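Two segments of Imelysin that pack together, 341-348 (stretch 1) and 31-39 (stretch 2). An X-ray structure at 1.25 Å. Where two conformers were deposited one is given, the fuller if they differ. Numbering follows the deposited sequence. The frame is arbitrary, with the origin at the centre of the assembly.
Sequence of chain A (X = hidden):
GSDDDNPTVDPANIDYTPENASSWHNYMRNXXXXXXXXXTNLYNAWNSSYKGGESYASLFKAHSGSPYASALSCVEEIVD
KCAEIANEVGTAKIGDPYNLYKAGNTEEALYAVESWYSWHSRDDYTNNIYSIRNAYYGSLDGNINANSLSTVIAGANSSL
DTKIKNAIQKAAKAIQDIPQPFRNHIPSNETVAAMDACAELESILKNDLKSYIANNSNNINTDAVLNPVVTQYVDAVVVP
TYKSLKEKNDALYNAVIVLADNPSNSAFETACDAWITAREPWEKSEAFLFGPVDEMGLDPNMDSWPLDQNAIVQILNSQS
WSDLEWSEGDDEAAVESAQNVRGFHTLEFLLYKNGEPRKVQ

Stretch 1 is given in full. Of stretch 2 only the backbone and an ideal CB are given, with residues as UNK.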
# COMPACT_ATOMS: atom_id res chain seq x y z
N VAL A 341 4.99 -3.44 15.33
CA VAL A 341 6.31 -2.82 15.45
C VAL A 341 7.20 -3.20 14.27
O VAL A 341 8.42 -3.13 14.36
CB VAL A 341 6.98 -3.15 16.81
CG1 VAL A 341 6.16 -2.58 17.99
CG2 VAL A 341 7.25 -4.66 16.94
N ARG A 342 6.60 -3.51 13.13
CA ARG A 342 7.37 -3.75 11.90
C ARG A 342 6.67 -3.02 10.74
O ARG A 342 5.77 -2.18 10.94
CB ARG A 342 7.51 -5.25 11.63
CG ARG A 342 6.20 -5.92 11.33
CD ARG A 342 6.34 -7.42 11.33
NE ARG A 342 6.85 -8.03 10.09
CZ ARG A 342 7.29 -9.28 9.97
NH1 ARG A 342 7.47 -10.09 11.03
NH2 ARG A 342 7.60 -9.74 8.78
N GLY A 343 7.11 -3.36 9.54
CA GLY A 343 6.50 -2.86 8.34
C GLY A 343 6.91 -1.47 7.94
O GLY A 343 7.69 -0.79 8.63
N PHE A 344 6.32 -1.02 6.83
CA PHE A 344 6.66 0.27 6.27
C PHE A 344 6.53 1.43 7.27
O PHE A 344 7.33 2.35 7.26
CB PHE A 344 5.79 0.58 5.07
CG PHE A 344 6.24 -0.06 3.77
CD1 PHE A 344 7.42 0.37 3.18
CD2 PHE A 344 5.46 -1.01 3.11
CE1 PHE A 344 7.80 -0.12 1.98
CE2 PHE A 344 5.85 -1.52 1.88
CZ PHE A 344 7.06 -1.09 1.33
N HIS A 345 5.48 1.41 8.10
CA HIS A 345 5.26 2.53 8.97
C HIS A 345 6.19 2.56 10.18
O HIS A 345 6.46 3.61 10.72
CB HIS A 345 3.80 2.65 9.35
CG HIS A 345 2.93 2.92 8.17
ND1 HIS A 345 3.05 4.07 7.41
CD2 HIS A 345 1.95 2.19 7.61
CE1 HIS A 345 2.16 4.03 6.43
NE2 HIS A 345 1.51 2.88 6.51
N THR A 346 6.70 1.41 10.59
CA THR A 346 7.75 1.38 11.61
C THR A 346 9.04 1.96 11.06
O THR A 346 9.68 2.76 11.71
CB THR A 346 7.96 -0.04 12.20
OG1 THR A 346 6.77 -0.42 12.88
CG2 THR A 346 9.11 -0.00 13.19
N LEU A 347 9.40 1.58 9.83
CA LEU A 347 10.57 2.22 9.23
C LEU A 347 10.35 3.70 9.04
O LEU A 347 11.26 4.48 9.26
CB LEU A 347 10.90 1.53 7.93
CG LEU A 347 12.27 1.78 7.37
CD1 LEU A 347 13.39 1.65 8.41
CD2 LEU A 347 12.47 0.77 6.18
N GLU A 348 9.13 4.06 8.65
CA GLU A 348 8.80 5.48 8.53
C GLU A 348 9.05 6.24 9.85
O GLU A 348 9.64 7.33 9.86
CB GLU A 348 7.32 5.62 8.09
CG GLU A 348 6.89 7.01 7.67
CD GLU A 348 5.37 7.15 7.61
OE1 GLU A 348 4.66 6.22 8.02
OE2 GLU A 348 4.91 8.24 7.21
N UNK A 31 13.87 -4.20 10.72
CA UNK A 31 12.59 -3.90 10.06
C UNK A 31 12.75 -3.89 8.53
O UNK A 31 11.89 -4.43 7.81
CB UNK A 31 12.05 -2.55 10.54
N UNK A 32 13.86 -3.35 8.04
CA UNK A 32 14.11 -3.31 6.59
C UNK A 32 14.36 -4.72 6.06
O UNK A 32 13.95 -5.04 4.94
CB UNK A 32 15.30 -2.41 6.27
N UNK A 33 15.04 -5.60 6.84
CA UNK A 33 15.27 -6.99 6.46
C UNK A 33 13.95 -7.73 6.31
O UNK A 33 13.75 -8.49 5.37
CB UNK A 33 16.16 -7.69 7.49
N UNK A 34 13.05 -7.49 7.26
CA UNK A 34 11.74 -8.14 7.22
C UNK A 34 10.96 -7.71 5.97
O UNK A 34 10.30 -8.50 5.32
CB UNK A 34 10.94 -7.81 8.48
N UNK A 35 11.03 -6.43 5.66
CA UNK A 35 10.35 -5.85 4.49
C UNK A 35 10.91 -6.44 3.18
O UNK A 35 10.17 -6.68 2.23
CB UNK A 35 10.50 -4.33 4.49
N UNK A 36 12.23 -6.60 3.13
CA UNK A 36 12.92 -7.18 1.99
C UNK A 36 12.48 -8.62 1.78
O UNK A 36 12.13 -9.04 0.67
CB UNK A 36 14.44 -7.11 2.18
N UNK A 37 12.50 -9.40 2.86
CA UNK A 37 12.08 -10.79 2.80
C UNK A 37 10.63 -10.89 2.35
O UNK A 37 10.32 -11.69 1.47
CB UNK A 37 12.26 -11.47 4.16
N UNK A 38 9.75 -10.11 2.96
CA UNK A 38 8.31 -10.17 2.65
C UNK A 38 8.05 -9.80 1.18
O UNK A 38 7.29 -10.49 0.50
CB UNK A 38 7.53 -9.23 3.57
N UNK A 39 8.63 -8.70 0.69
CA UNK A 39 8.42 -8.30 -0.72
C UNK A 39 8.96 -9.36 -1.68
O UNK A 39 8.37 -9.58 -2.75
CB UNK A 39 9.09 -6.96 -1.00

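Positions 31 to 39 form a continuous helix, with phi between -60° and -69° and psi between -36° and -49°, running at 151° to the helix of stretch 1, with the axes 9.4 Å apart at closest approach. The backbone angles alone discriminate little, and stretch 1 adds information only where it is within reach.

At position 31 CA-to-CB points toward stretch 1, and the ideal CB lies 4.7 Å from Thr346 CG2 and 4.9 Å from Leu347 CD1. The surroundings are apolar side-chain atoms together with backbone of Gly343, suiting a small or medium aliphatic side chain such as valine, isoleucine or alanine. The residue is Val31, in the t rotamer. Its CG2 meets Thr346 CG2 at 3.9 Å, while CG1 packs 3.6 Å from Gly343 O and 4.2 Å from Leu347 CB. Its backbone also takes part: a water donates to Val31 O (2.9 Å from the water O) and accepts from Gly343 N (2.8 Å), bridging the two stretches.

Position 32 points sideways, its ideal CB already 4.3 Å from Leu347 CD2; a small residue makes this contact without reaching further, though larger ones directed elsewhere are not excluded. It is Ala32. Position 33 is out of reach, so stretch 1 sets no preference; the residue is Ala33.

Position 34 points toward the Arg342 side chain, with the ideal CB 3.9 Å from NH2. An aliphatic group could cover the guanidinium, and an acidic or amide group might also be considered. Leu34 takes the first course, placing CD2 over one face of the guanidinium, 3.8 Å from Arg342 NH2.

At position 35 CA-to-CB points toward stretch 1, yet no atom of stretch 1 lies within 5.5 Å of the ideal CB, leaving space bordered by Gly343, Phe344 and Leu347. A long apolar residue, leucine or methionine, would fill it. Leu35 does so: CD1 lies 3.9 Å from both Gly343 C and Leu347 CD2, and CD2 sits over the Phe344 ring face, 3.9 Å from its centroid and 9° off the normal, a CH-pi contact.

Positions 36 and 37 are out of reach, and many residues would serve; they are Lys36 and Thr37.

Position 38 again points toward stretch 1, its ideal CB 5.2 Å from Arg342 NH2. The positive charge calls for an acid, aspartate or perhaps glutamate, while an amide could accept a hydrogen bond. Asp38 forms a salt bridge in which Arg342 NH2 donates to Asp38 OD2 at 3.0 Å, near the guanidinium plane. Position 39 is unconstrained by stretch 1 and holds Ala39.

Stretch 2 31-39: VAALLKTDA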
# COMPACT_ATOMS: atom_id res chain seq x y z
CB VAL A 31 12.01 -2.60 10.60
CG1 VAL A 31 10.76 -2.17 9.83
CG2 VAL A 31 11.69 -2.72 12.11
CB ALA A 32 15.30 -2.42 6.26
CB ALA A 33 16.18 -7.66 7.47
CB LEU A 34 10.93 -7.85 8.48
CG LEU A 34 11.45 -8.48 9.77
CD1 LEU A 34 10.73 -7.88 10.97
CD2 LEU A 34 11.30 -10.00 9.75
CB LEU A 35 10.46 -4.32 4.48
CG LEU A 35 9.39 -3.49 5.21
CD1 LEU A 35 9.82 -2.03 5.37
CD2 LEU A 35 8.03 -3.66 4.50
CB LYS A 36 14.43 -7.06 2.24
CG LYS A 36 15.34 -7.75 1.28
CD LYS A 36 16.81 -7.48 1.64
CE LYS A 36 17.74 -8.39 0.85
NZ LYS A 36 17.68 -8.11 -0.62
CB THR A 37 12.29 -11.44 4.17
OG1 THR A 37 13.70 -11.49 4.44
CG2 THR A 37 11.69 -12.85 4.20
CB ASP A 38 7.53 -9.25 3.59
CG ASP A 38 7.35 -9.83 4.97
OD1 ASP A 38 7.43 -11.06 5.07
OD2 ASP A 38 7.13 -9.06 5.94
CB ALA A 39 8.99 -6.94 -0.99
O HOH W 1 9.19 -4.98 8.56
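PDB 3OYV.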